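PDB 1O5K: 4-hydroxy-tetrahydrodipicolinate synthase, which probably catalyses the condensation of pyruvate with aspartate-beta-semialdehyde to give 4-hydroxy-tetrahydrodipicolinate, a step of lysine biosynthesis. Local coordinates for residues V220-A225 / L254-F259; V260-P266 / V286-T292; R37-Y41 / L271-F276; I21-F25 / V267-L271. All blocks are in the same frame, centred on the assembly; numbering follows the deposited sequence.

Interaction 1 (V220-A225 / L254-F259); sequences VVSNVA and LMKALF
After strand 216-219, V220-N223 have helical backbone angles without a regular helix; A225 (-129/62) breaks away as the N-cap of helix 226-237. Hydrogen bonds hold the turn: N223 N to V220 O (2.9 Å), V224 N and A225 N to V221 O (3.0 and 2.9 Å); N223 ND2 also donates to V220 O (3.0 Å). Residues 254-257 end helix 241-257, part of the C-terminal helical region; L258 and F259 leave it. The CA atoms of V221 and M255 are the nearest pair, 6.3 Å apart. L254, with chi1 t and chi2 p, points toward the turn. Its CD2 lies 4.0 Å from V221 CG1, 3.9 Å from V224 CG2 and 4.1 Å from A225 CB. M255 stands sideways and sets CG 3.7 Å from V221 CG2. The protein is a (beta/alpha)8 (TIM) barrel of the DapA family, and the 220-225 turn joins a barrel strand to the helix after it. L258, chi1 m and chi2 t, sets CD1 3.8 Å from V221 CG2 and 4.3 Å from V224 CG2. F259 starts sideways, but its ring brings CZ to 3.8 Å from V220 CB. V220 also touches T56, a predicted pyruvate-binding residue.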
loop_
_atom_site.group_PDB
_atom_site.type_symbol
_atom_site.label_atom_id
_atom_site.label_comp_id
_atom_site.label_asym_id
_atom_site.label_seq_id
_atom_site.Cartn_x
_atom_site.Cartn_y
_atom_site.Cartn_z
ATOM N N VAL A 220 -23.548 3.231 -8.306
ATOM C CA VAL A 220 -23.356 4.537 -9.005
ATOM C C VAL A 220 -23.736 4.385 -10.499
ATOM O O VAL A 220 -24.441 5.216 -11.107
ATOM C CB VAL A 220 -21.931 4.929 -8.881
ATOM C CG1 VAL A 220 -21.585 6.128 -9.782
ATOM C CG2 VAL A 220 -21.590 5.269 -7.394
ATOM N N VAL A 221 -23.246 3.311 -11.103
ATOM C CA VAL A 221 -23.486 3.033 -12.520
ATOM C C VAL A 221 -24.955 2.992 -12.891
ATOM O O VAL A 221 -25.315 3.348 -14.018
ATOM C CB VAL A 221 -22.803 1.670 -12.977
ATOM C CG1 VAL A 221 -23.116 1.421 -14.419
ATOM C CG2 VAL A 221 -21.271 1.696 -12.814
ATOM N N SER A 222 -25.813 2.483 -12.001
ATOM C CA SER A 222 -27.214 2.471 -12.283
ATOM C C SER A 222 -27.852 3.843 -12.509
ATOM O O SER A 222 -28.976 3.900 -13.021
ATOM C CB SER A 222 -27.993 1.748 -11.180
ATOM O OG SER A 222 -27.841 2.373 -9.907
ATOM N N ASN A 223 -27.184 4.947 -12.134
ATOM C CA ASN A 223 -27.703 6.259 -12.519
ATOM C C ASN A 223 -27.874 6.372 -14.029
ATOM O O ASN A 223 -28.828 6.979 -14.514
ATOM C CB ASN A 223 -26.766 7.363 -12.058
ATOM C CG ASN A 223 -26.970 7.756 -10.595
ATOM O OD1 ASN A 223 -27.817 8.614 -10.275
ATOM N ND2 ASN A 223 -26.147 7.175 -9.700
ATOM N N VAL A 224 -26.927 5.806 -14.774
ATOM C CA VAL A 224 -26.951 5.894 -16.221
ATOM C C VAL A 224 -27.399 4.632 -16.898
ATOM O O VAL A 224 -28.029 4.699 -17.956
ATOM C CB VAL A 224 -25.593 6.352 -16.819
ATOM C CG1 VAL A 224 -25.231 7.763 -16.286
ATOM C CG2 VAL A 224 -24.502 5.384 -16.533
ATOM N N ALA A 225 -27.122 3.480 -16.280
ATOM C CA ALA A 225 -27.456 2.197 -16.875
ATOM C C ALA A 225 -28.226 1.299 -15.905
ATOM O O ALA A 225 -27.756 0.211 -15.555
ATOM C CB ALA A 225 -26.144 1.527 -17.276
ATOM N N LEU A 254 -17.652 1.118 -18.567
ATOM C CA LEU A 254 -18.456 2.150 -17.951
ATOM C C LEU A 254 -18.176 2.198 -16.476
ATOM O O LEU A 254 -18.045 3.270 -15.900
ATOM C CB LEU A 254 -19.943 1.931 -18.278
ATOM C CG LEU A 254 -20.911 2.977 -17.758
ATOM C CD1 LEU A 254 -20.533 4.361 -18.269
ATOM C CD2 LEU A 254 -22.273 2.631 -18.183
ATOM N N MET A 255 -18.101 1.038 -15.832
ATOM C CA MET A 255 -17.794 0.989 -14.414
ATOM C C MET A 255 -16.498 1.720 -14.122
ATOM O O MET A 255 -16.436 2.520 -13.192
ATOM C CB MET A 255 -17.728 -0.457 -13.947
ATOM C CG MET A 255 -19.083 -1.107 -13.877
ATOM S SD MET A 255 -18.873 -2.852 -13.356
ATOM C CE MET A 255 -20.590 -3.393 -13.330
ATOM N N LYS A 256 -15.480 1.488 -14.943
ATOM C CA LYS A 256 -14.175 2.113 -14.733
ATOM C C LYS A 256 -14.200 3.616 -15.052
ATOM O O LYS A 256 -13.652 4.432 -14.294
ATOM C CB LYS A 256 -13.107 1.417 -15.576
ATOM C CG LYS A 256 -13.019 -0.071 -15.200
ATOM C CD LYS A 256 -12.612 -0.287 -13.712
ATOM C CE LYS A 256 -12.999 -1.666 -13.187
ATOM N NZ LYS A 256 -12.096 -2.167 -12.062
ATOM N N ALA A 257 -14.856 3.972 -16.157
ATOM C CA ALA A 257 -14.892 5.360 -16.582
ATOM C C ALA A 257 -15.544 6.262 -15.547
ATOM O O ALA A 257 -15.190 7.463 -15.448
ATOM C CB ALA A 257 -15.592 5.496 -17.915
ATOM N N LEU A 258 -16.525 5.728 -14.806
ATOM C CA LEU A 258 -17.257 6.540 -13.855
ATOM C C LEU A 258 -16.425 6.868 -12.604
ATOM O O LEU A 258 -16.838 7.615 -11.746
ATOM C CB LEU A 258 -18.611 5.837 -13.515
ATOM C CG LEU A 258 -19.626 5.903 -14.639
ATOM C CD1 LEU A 258 -20.884 5.154 -14.259
ATOM C CD2 LEU A 258 -20.000 7.386 -15.026
ATOM N N PHE A 259 -15.219 6.333 -12.522
ATOM C CA PHE A 259 -14.337 6.636 -11.433
ATOM C C PHE A 259 -12.960 7.115 -11.832
ATOM O O PHE A 259 -12.066 7.140 -11.015
ATOM C CB PHE A 259 -14.285 5.403 -10.518
ATOM C CG PHE A 259 -15.599 5.080 -9.955
ATOM C CD1 PHE A 259 -15.977 5.621 -8.753
ATOM C CD2 PHE A 259 -16.494 4.278 -10.655
ATOM C CE1 PHE A 259 -17.248 5.335 -8.211
ATOM C CE2 PHE A 259 -17.742 3.992 -10.125
ATOM C CZ PHE A 259 -18.105 4.531 -8.900
#

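Interaction 2 (V260-P266 / V286-T292); sequences VETNPIP and VPASEKT
Two loops meet here, each leading into a helix of the C-terminal helical region. Residues 260-264 precede helix 265-273, with a cis peptide bond before P264, the N-cap. Residues 286-289 are extended and precede helix 290-302, with S289 as N-cap. The nearest CA atoms are those of I265 and A288, 5.6 Å apart. E261 points toward the second loop with chi1 m, chi2 t and chi3 65°. Its OE2 accepts from S289 N (2.9 Å, 163°) and from T292 OG1 (2.7 Å). S289 has chi1 p, which places OG 3.1 Å from T292 N in a capping bond. T292 (chi1 m) sets CG2 3.6 Å from V260 CG2. I265, chi1 m and chi2 t, lays CG2 3.8 Å from A288 CB and CG1 3.3 Å from V286 O. Water 1 donates to E261 OE1 and P287 O, both at 2.7 Å. Water 2 links I265 O (2.7 Å) and A288 N (2.9 Å). T122 of a neighbouring subunit packs on E261, I265 and V286. The carboxylate thus sits at the start of helix 290-302, accepting from the backbone NH of its N-cap residue, S289, where a negative charge suits the helix dipole.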
loop_
_atom_site.group_PDB
_atom_site.type_symbol
_atom_site.label_atom_id
_atom_site.label_comp_id
_atom_site.label_asym_id
_atom_site.label_seq_id
_atom_site.Cartn_x
_atom_site.Cartn_y
_atom_site.Cartn_z
ATOM N N VAL A 260 -12.804 7.600 -13.061
ATOM C CA VAL A 260 -11.503 8.161 -13.452
ATOM C C VAL A 260 -11.217 9.474 -12.710
ATOM O O VAL A 260 -10.073 9.885 -12.625
ATOM C CB VAL A 260 -11.346 8.308 -14.973
ATOM C CG1 VAL A 260 -11.361 6.942 -15.633
ATOM C CG2 VAL A 260 -12.454 9.174 -15.587
ATOM N N GLU A 261 -12.267 10.156 -12.256
ATOM C CA GLU A 261 -12.151 11.235 -11.292
ATOM C C GLU A 261 -13.098 10.871 -10.193
ATOM O O GLU A 261 -13.968 10.036 -10.387
ATOM C CB GLU A 261 -12.580 12.562 -11.901
ATOM C CG GLU A 261 -11.659 12.969 -13.031
ATOM C CD GLU A 261 -11.930 14.382 -13.502
ATOM O OE1 GLU A 261 -11.717 15.321 -12.723
ATOM O OE2 GLU A 261 -12.376 14.539 -14.641
ATOM N N THR A 262 -12.940 11.503 -9.039
ATOM C CA THR A 262 -13.778 11.171 -7.893
ATOM C C THR A 262 -15.271 11.229 -8.216
ATOM O O THR A 262 -15.772 12.235 -8.710
ATOM C CB THR A 262 -13.492 12.165 -6.790
ATOM O OG1 THR A 262 -12.117 12.054 -6.411
ATOM C CG2 THR A 262 -14.351 11.830 -5.550
ATOM N N ASN A 263 -15.998 10.170 -7.843
ATOM C CA ASN A 263 -17.446 10.119 -7.990
ATOM C C ASN A 263 -18.023 11.146 -7.007
ATOM O O ASN A 263 -17.574 11.177 -5.851
ATOM C CB ASN A 263 -17.899 8.704 -7.575
ATOM C CG ASN A 263 -19.361 8.579 -7.400
ATOM O OD1 ASN A 263 -19.826 8.221 -6.308
ATOM N ND2 ASN A 263 -20.112 8.767 -8.467
ATOM N N PRO A 264 -19.041 11.929 -7.371
ATOM C CA PRO A 264 -19.795 11.856 -8.641
ATOM C C PRO A 264 -19.404 12.798 -9.791
ATOM O O PRO A 264 -20.281 13.156 -10.598
ATOM C CB PRO A 264 -21.189 12.198 -8.189
ATOM C CG PRO A 264 -20.975 13.229 -7.106
ATOM C CD PRO A 264 -19.684 12.843 -6.409
ATOM N N ILE A 265 -18.141 13.201 -9.887
ATOM C CA ILE A 265 -17.744 14.045 -10.977
ATOM C C ILE A 265 -18.028 13.391 -12.337
ATOM O O ILE A 265 -18.717 14.021 -13.184
ATOM C CB ILE A 265 -16.299 14.541 -10.830
ATOM C CG1 ILE A 265 -16.224 15.538 -9.684
ATOM C CG2 ILE A 265 -15.823 15.179 -12.072
ATOM C CD1 ILE A 265 -14.817 15.820 -9.258
ATOM N N PRO A 266 -17.550 12.170 -12.594
ATOM C CA PRO A 266 -17.852 11.526 -13.901
ATOM C C PRO A 266 -19.318 11.219 -14.153
ATOM O O PRO A 266 -19.835 11.542 -15.236
ATOM C CB PRO A 266 -17.041 10.221 -13.833
ATOM C CG PRO A 266 -15.898 10.591 -12.865
ATOM C CD PRO A 266 -16.671 11.279 -11.791
ATOM N N VAL A 286 -15.758 19.907 -8.612
ATOM C CA VAL A 286 -15.784 20.712 -9.821
ATOM C C VAL A 286 -16.075 19.783 -10.977
ATOM O O VAL A 286 -15.933 18.573 -10.831
ATOM C CB VAL A 286 -14.478 21.447 -10.094
ATOM C CG1 VAL A 286 -14.109 22.448 -8.940
ATOM C CG2 VAL A 286 -13.340 20.449 -10.413
ATOM N N PRO A 287 -16.578 20.311 -12.086
ATOM C CA PRO A 287 -16.848 19.483 -13.268
ATOM C C PRO A 287 -15.662 18.697 -13.842
ATOM O O PRO A 287 -14.491 19.087 -13.764
ATOM C CB PRO A 287 -17.358 20.498 -14.299
ATOM C CG PRO A 287 -18.024 21.555 -13.465
ATOM C CD PRO A 287 -17.043 21.690 -12.281
ATOM N N ALA A 288 -16.034 17.608 -14.496
ATOM C CA ALA A 288 -15.118 16.683 -15.117
ATOM C C ALA A 288 -14.238 17.379 -16.098
ATOM O O ALA A 288 -14.647 18.368 -16.738
ATOM C CB ALA A 288 -15.886 15.556 -15.848
ATOM N N SER A 289 -12.999 16.895 -16.190
ATOM C CA SER A 289 -12.085 17.367 -17.231
ATOM C C SER A 289 -12.592 16.962 -18.601
ATOM O O SER A 289 -13.365 16.020 -18.719
ATOM C CB SER A 289 -10.719 16.736 -17.084
ATOM O OG SER A 289 -10.798 15.364 -17.428
ATOM N N GLU A 290 -12.116 17.651 -19.637
ATOM C CA GLU A 290 -12.477 17.305 -21.035
ATOM C C GLU A 290 -12.085 15.879 -21.441
ATOM O O GLU A 290 -12.784 15.236 -22.219
ATOM C CB GLU A 290 -11.797 18.266 -22.019
ATOM C CG GLU A 290 -12.337 19.686 -21.953
ATOM N N LYS A 291 -10.935 15.426 -20.951
ATOM C CA LYS A 291 -10.499 14.047 -21.126
ATOM C C LYS A 291 -11.520 13.035 -20.597
ATOM O O LYS A 291 -11.854 12.091 -21.310
ATOM C CB LYS A 291 -9.119 13.816 -20.469
ATOM C CG LYS A 291 -7.977 14.337 -21.352
ATOM C CD LYS A 291 -6.609 14.046 -20.753
ATOM C CE LYS A 291 -5.489 14.773 -21.521
ATOM N NZ LYS A 291 -4.186 14.711 -20.760
ATOM N N THR A 292 -12.038 13.251 -19.384
ATOM C CA THR A 292 -13.045 12.369 -18.794
ATOM C C THR A 292 -14.333 12.427 -19.623
ATOM O O THR A 292 -14.974 11.427 -19.869
ATOM C CB THR A 292 -13.343 12.811 -17.349
ATOM O OG1 THR A 292 -12.169 12.664 -16.509
ATOM C CG2 THR A 292 -14.456 11.953 -16.694
HETATM O O HOH W 1 -12.099 17.905 -13.244
HETATM O O HOH W 2 -18.711 16.565 -14.117
#

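Interaction 3 (R37-Y41 / L271-F276); sequences RLVRY and LNLMGF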
loop_
_atom_site.group_PDB
_atom_site.type_symbol
_atom_site.label_atom_id
_atom_site.label_comp_id
_atom_site.label_asym_id
_atom_site.label_seq_id
_atom_site.Cartn_x
_atom_site.Cartn_y
_atom_site.Cartn_z
ATOM N N ARG A 37 -37.034 13.566 -13.327
ATOM C CA ARG A 37 -36.768 12.820 -14.572
ATOM C C ARG A 37 -35.854 11.616 -14.336
ATOM O O ARG A 37 -36.040 10.544 -14.936
ATOM C CB ARG A 37 -36.089 13.698 -15.643
ATOM C CG ARG A 37 -36.974 14.680 -16.344
ATOM C CD ARG A 37 -36.369 15.233 -17.692
ATOM N NE ARG A 37 -35.127 16.009 -17.530
ATOM C CZ ARG A 37 -35.066 17.345 -17.410
ATOM N NH1 ARG A 37 -36.176 18.087 -17.435
ATOM N NH2 ARG A 37 -33.889 17.955 -17.269
ATOM N N LEU A 38 -34.849 11.820 -13.504
ATOM C CA LEU A 38 -33.898 10.774 -13.170
ATOM C C LEU A 38 -34.569 9.682 -12.327
ATOM O O LEU A 38 -34.350 8.502 -12.586
ATOM C CB LEU A 38 -32.669 11.357 -12.471
ATOM C CG LEU A 38 -31.529 10.380 -12.277
ATOM C CD1 LEU A 38 -31.153 9.723 -13.628
ATOM C CD2 LEU A 38 -30.299 11.036 -11.602
ATOM N N VAL A 39 -35.380 10.074 -11.342
ATOM C CA VAL A 39 -36.091 9.086 -10.505
ATOM C C VAL A 39 -37.000 8.256 -11.418
ATOM O O VAL A 39 -36.979 7.052 -11.346
ATOM C CB VAL A 39 -36.883 9.748 -9.390
ATOM C CG1 VAL A 39 -37.792 8.738 -8.644
ATOM C CG2 VAL A 39 -35.920 10.458 -8.417
ATOM N N ARG A 40 -37.727 8.901 -12.330
ATOM C CA ARG A 40 -38.622 8.156 -13.223
ATOM C C ARG A 40 -37.854 7.135 -14.107
ATOM O O ARG A 40 -38.291 5.993 -14.287
ATOM C CB ARG A 40 -39.478 9.100 -14.056
ATOM C CG ARG A 40 -40.464 9.888 -13.191
ATOM C CD ARG A 40 -41.428 10.814 -13.983
ATOM N NE ARG A 40 -42.192 11.597 -13.007
ATOM C CZ ARG A 40 -43.175 11.107 -12.243
ATOM N NH1 ARG A 40 -43.572 9.838 -12.366
ATOM N NH2 ARG A 40 -43.783 11.887 -11.354
ATOM N N TYR A 41 -36.684 7.524 -14.585
ATOM C CA TYR A 41 -35.779 6.600 -15.307
ATOM C C TYR A 41 -35.363 5.389 -14.494
ATOM O O TYR A 41 -35.286 4.294 -15.026
ATOM C CB TYR A 41 -34.563 7.418 -15.759
ATOM C CG TYR A 41 -33.482 6.736 -16.582
ATOM C CD1 TYR A 41 -33.772 6.131 -17.800
ATOM C CD2 TYR A 41 -32.142 6.815 -16.194
ATOM C CE1 TYR A 41 -32.769 5.574 -18.571
ATOM C CE2 TYR A 41 -31.125 6.249 -16.976
ATOM C CZ TYR A 41 -31.429 5.654 -18.158
ATOM O OH TYR A 41 -30.395 5.125 -18.935
ATOM N N LEU A 271 -24.516 11.945 -17.038
ATOM C CA LEU A 271 -25.945 12.321 -17.015
ATOM C C LEU A 271 -26.205 13.569 -17.849
ATOM O O LEU A 271 -27.241 13.682 -18.568
ATOM C CB LEU A 271 -26.405 12.493 -15.577
ATOM C CG LEU A 271 -26.539 11.114 -14.872
ATOM C CD1 LEU A 271 -26.658 11.357 -13.387
ATOM C CD2 LEU A 271 -27.729 10.379 -15.357
ATOM N N ASN A 272 -25.269 14.495 -17.815
ATOM C CA ASN A 272 -25.412 15.677 -18.672
ATOM C C ASN A 272 -25.329 15.348 -20.183
ATOM O O ASN A 272 -26.139 15.850 -21.024
ATOM C CB ASN A 272 -24.355 16.717 -18.295
ATOM C CG ASN A 272 -24.393 17.944 -19.174
ATOM O OD1 ASN A 272 -23.443 18.212 -19.892
ATOM N ND2 ASN A 272 -25.478 18.719 -19.102
ATOM N N LEU A 273 -24.349 14.529 -20.558
ATOM C CA LEU A 273 -24.226 14.108 -21.955
ATOM C C LEU A 273 -25.542 13.463 -22.404
ATOM O O LEU A 273 -25.997 13.669 -23.514
ATOM C CB LEU A 273 -23.077 13.118 -22.124
ATOM C CG LEU A 273 -21.667 13.687 -22.079
ATOM C CD1 LEU A 273 -20.637 12.567 -21.983
ATOM C CD2 LEU A 273 -21.353 14.543 -23.280
ATOM N N MET A 274 -26.167 12.717 -21.494
ATOM C CA MET A 274 -27.395 12.018 -21.797
ATOM C C MET A 274 -28.627 12.934 -21.777
ATOM O O MET A 274 -29.695 12.496 -22.136
ATOM C CB MET A 274 -27.587 10.826 -20.845
ATOM C CG MET A 274 -26.588 9.727 -21.153
ATOM S SD MET A 274 -26.535 8.471 -19.818
ATOM C CE MET A 274 -27.839 7.524 -20.368
ATOM N N GLY A 275 -28.491 14.165 -21.293
ATOM C CA GLY A 275 -29.608 15.126 -21.341
ATOM C C GLY A 275 -30.459 15.169 -20.088
ATOM O O GLY A 275 -31.501 15.772 -20.086
ATOM N N PHE A 276 -29.985 14.606 -18.987
ATOM C CA PHE A 276 -30.798 14.508 -17.767
ATOM C C PHE A 276 -30.615 15.679 -16.799
ATOM O O PHE A 276 -31.591 16.091 -16.159
ATOM C CB PHE A 276 -30.494 13.235 -17.002
ATOM C CG PHE A 276 -31.189 12.022 -17.499
ATOM C CD1 PHE A 276 -30.492 11.045 -18.190
ATOM C CD2 PHE A 276 -32.526 11.808 -17.220
ATOM C CE1 PHE A 276 -31.125 9.903 -18.628
ATOM C CE2 PHE A 276 -33.165 10.658 -17.670
ATOM C CZ PHE A 276 -32.455 9.712 -18.370
#
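This is a partly buried, mainly apolar contact between helix 32-44 and the C-terminal end of helix 265-273. F276 is its centre, and its CA is 6.7 Å from that of L38. The ring leans into helix 32-44: CZ lies over one face of the Y41 ring, 3.6 Å from Y41 CG. The two ring centroids are 4.7 Å apart with planes at an oblique 39°. L38 CD1 sits over a face of the F276 ring, 4.4 Å from CD2, and also meets L271 CD2 at 3.9 Å. Helix 265-273 closes with a Schellman motif, in which F276 N bonds to L271 O and G275 N to N272 O, both at 2.9 Å. G275 has positive phi, and a CB there would clash with the carbonyl of M274. The turn brings F276 round to the first helix of the TIM barrel, so a C-terminal helix is tied to the start of the barrel. M274 CE lies 3.8 Å from Y41 OH, whose hydrogen bond goes to V224 O. At the exposed side of the contact, R37 NH2 donates to F276 O (3.2 Å, 150°). The same carbonyl has a weak bond with S34 OG.

Interaction 4 (I21-F25 / V267-L271); sequences IVTPF and VKAAL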
loop_
_atom_site.group_PDB
_atom_site.type_symbol
_atom_site.label_atom_id
_atom_site.label_comp_id
_atom_site.label_asym_id
_atom_site.label_seq_id
_atom_site.Cartn_x
_atom_site.Cartn_y
_atom_site.Cartn_z
ATOM N N ILE A 21 -28.366 7.833 -5.934
ATOM C CA ILE A 21 -28.787 8.797 -6.972
ATOM C C ILE A 21 -28.087 10.136 -6.731
ATOM O O ILE A 21 -27.836 10.520 -5.584
ATOM C CB ILE A 21 -30.316 8.906 -7.014
ATOM C CG1 ILE A 21 -30.753 9.621 -8.305
ATOM C CG2 ILE A 21 -30.881 9.589 -5.742
ATOM C CD1 ILE A 21 -32.215 9.507 -8.634
ATOM N N VAL A 22 -27.655 10.767 -7.827
ATOM C CA VAL A 22 -27.104 12.126 -7.778
ATOM C C VAL A 22 -28.151 13.170 -7.336
ATOM O O VAL A 22 -29.346 12.936 -7.374
ATOM C CB VAL A 22 -26.502 12.589 -9.127
ATOM C CG1 VAL A 22 -25.405 11.650 -9.652
ATOM C CG2 VAL A 22 -27.601 12.751 -10.163
ATOM N N THR A 23 -27.634 14.292 -6.831
ATOM C CA THR A 23 -28.394 15.454 -6.487
ATOM C C THR A 23 -28.136 16.502 -7.589
ATOM O O THR A 23 -27.115 17.157 -7.571
ATOM C CB THR A 23 -27.961 15.976 -5.093
ATOM O OG1 THR A 23 -28.188 14.957 -4.095
ATOM C CG2 THR A 23 -28.845 17.134 -4.691
ATOM N N PRO A 24 -29.047 16.662 -8.557
ATOM C CA PRO A 24 -28.824 17.669 -9.575
ATOM C C PRO A 24 -28.944 19.085 -9.061
ATOM O O PRO A 24 -29.760 19.370 -8.173
ATOM C CB PRO A 24 -29.927 17.389 -10.606
ATOM C CG PRO A 24 -30.456 16.033 -10.241
ATOM C CD PRO A 24 -30.279 15.910 -8.793
ATOM N N PHE A 25 -28.109 19.956 -9.619
ATOM C CA PHE A 25 -28.121 21.356 -9.350
ATOM C C PHE A 25 -28.250 22.122 -10.626
ATOM O O PHE A 25 -27.795 21.671 -11.692
ATOM C CB PHE A 25 -26.817 21.831 -8.679
ATOM C CG PHE A 25 -26.458 21.078 -7.394
ATOM C CD1 PHE A 25 -25.262 20.359 -7.287
ATOM C CD2 PHE A 25 -27.312 21.093 -6.298
ATOM C CE1 PHE A 25 -24.934 19.686 -6.127
ATOM C CE2 PHE A 25 -26.989 20.397 -5.156
ATOM C CZ PHE A 25 -25.823 19.713 -5.044
ATOM N N VAL A 267 -19.998 10.700 -13.144
ATOM C CA VAL A 267 -21.429 10.322 -13.361
ATOM C C VAL A 267 -22.318 11.552 -13.689
ATOM O O VAL A 267 -23.207 11.482 -14.580
ATOM C CB VAL A 267 -21.968 9.440 -12.217
ATOM C CG1 VAL A 267 -22.205 10.225 -10.942
ATOM C CG2 VAL A 267 -23.264 8.745 -12.652
ATOM N N LYS A 268 -22.026 12.701 -13.087
ATOM C CA LYS A 268 -22.761 13.914 -13.433
ATOM C C LYS A 268 -22.453 14.333 -14.867
ATOM O O LYS A 268 -23.356 14.721 -15.572
ATOM C CB LYS A 268 -22.538 15.057 -12.437
ATOM C CG LYS A 268 -23.322 14.878 -11.141
ATOM C CD LYS A 268 -23.287 16.094 -10.251
ATOM C CE LYS A 268 -24.613 16.321 -9.598
ATOM N NZ LYS A 268 -24.678 17.493 -8.725
ATOM N N ALA A 269 -21.193 14.222 -15.299
ATOM C CA ALA A 269 -20.848 14.570 -16.706
ATOM C C ALA A 269 -21.568 13.625 -17.694
ATOM O O ALA A 269 -22.086 14.057 -18.701
ATOM C CB ALA A 269 -19.337 14.599 -16.926
ATOM N N ALA A 270 -21.643 12.349 -17.337
ATOM C CA ALA A 270 -22.376 11.334 -18.080
ATOM C C ALA A 270 -23.891 11.643 -18.174
ATOM O O ALA A 270 -24.485 11.621 -19.265
ATOM C CB ALA A 270 -22.127 9.934 -17.431
ATOM N N LEU A 271 -24.516 11.945 -17.038
ATOM C CA LEU A 271 -25.945 12.321 -17.015
ATOM C C LEU A 271 -26.205 13.569 -17.849
ATOM O O LEU A 271 -27.241 13.682 -18.568
ATOM C CB LEU A 271 -26.405 12.493 -15.577
ATOM C CG LEU A 271 -26.539 11.114 -14.872
ATOM C CD1 LEU A 271 -26.658 11.357 -13.387
ATOM C CD2 LEU A 271 -27.729 10.379 -15.357
HETATM O O HOH W 3 -26.011 18.775 -11.375
#
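The loop after strand 16-20 of the TIM barrel packs here on helix 265-273 from the C-terminal helical region. The CA-to-CB bond of I21 points away from that helix, and its side chain packs on Y35 and L38 of helix 32-44. V22 points at the helix and fills the space between successive turns: its CG1 is 3.7 Å from V267 CG1 and 4.1 Å from K268 CG, and its CG2 is 3.6 Å from L271 CD1. V22 also lies near the predicted pyruvate-binding T56. T23 has its CA-to-CB bond pointing away, and its OG1 bonds to G57 O. Its own carbonyl faces the helix and accepts from K268 NZ at 2.7 Å. E58 balances the charge of the buried K268 in a salt bridge, and E280 O also accepts from NZ. The F25 ring comes close, with CD1 3.3 Å from K268 NZ. Water 3 joins the F25 backbone to the lysine, accepting from F25 N at 3.0 Å and weakly from K268 NZ at 3.2 Å.

In the fold
Helix 265-273 is common to interactions 2, 3 and 4. Its start serves interaction 2, its middle interaction 4 and its end interaction 3. Interactions 3 and 4 share L271, and their centres are about 8 Å apart. Interaction 1 lies about 11 to 13 Å from the other centres; its N223 and V224 link it to V22 and Y41. Along the chain it is nested inside interactions 3 and 4 and precedes interaction 2. Interactions 2, 3 and 4 cross one another, and 2 meets 4 where A288 packs on A269. Interactions 1, 3 and 4 pack C-terminal helices on the barrel, with V220 and V22 beside T56; interaction 2 joins two C-terminal helix starts and reaches a neighbouring subunit.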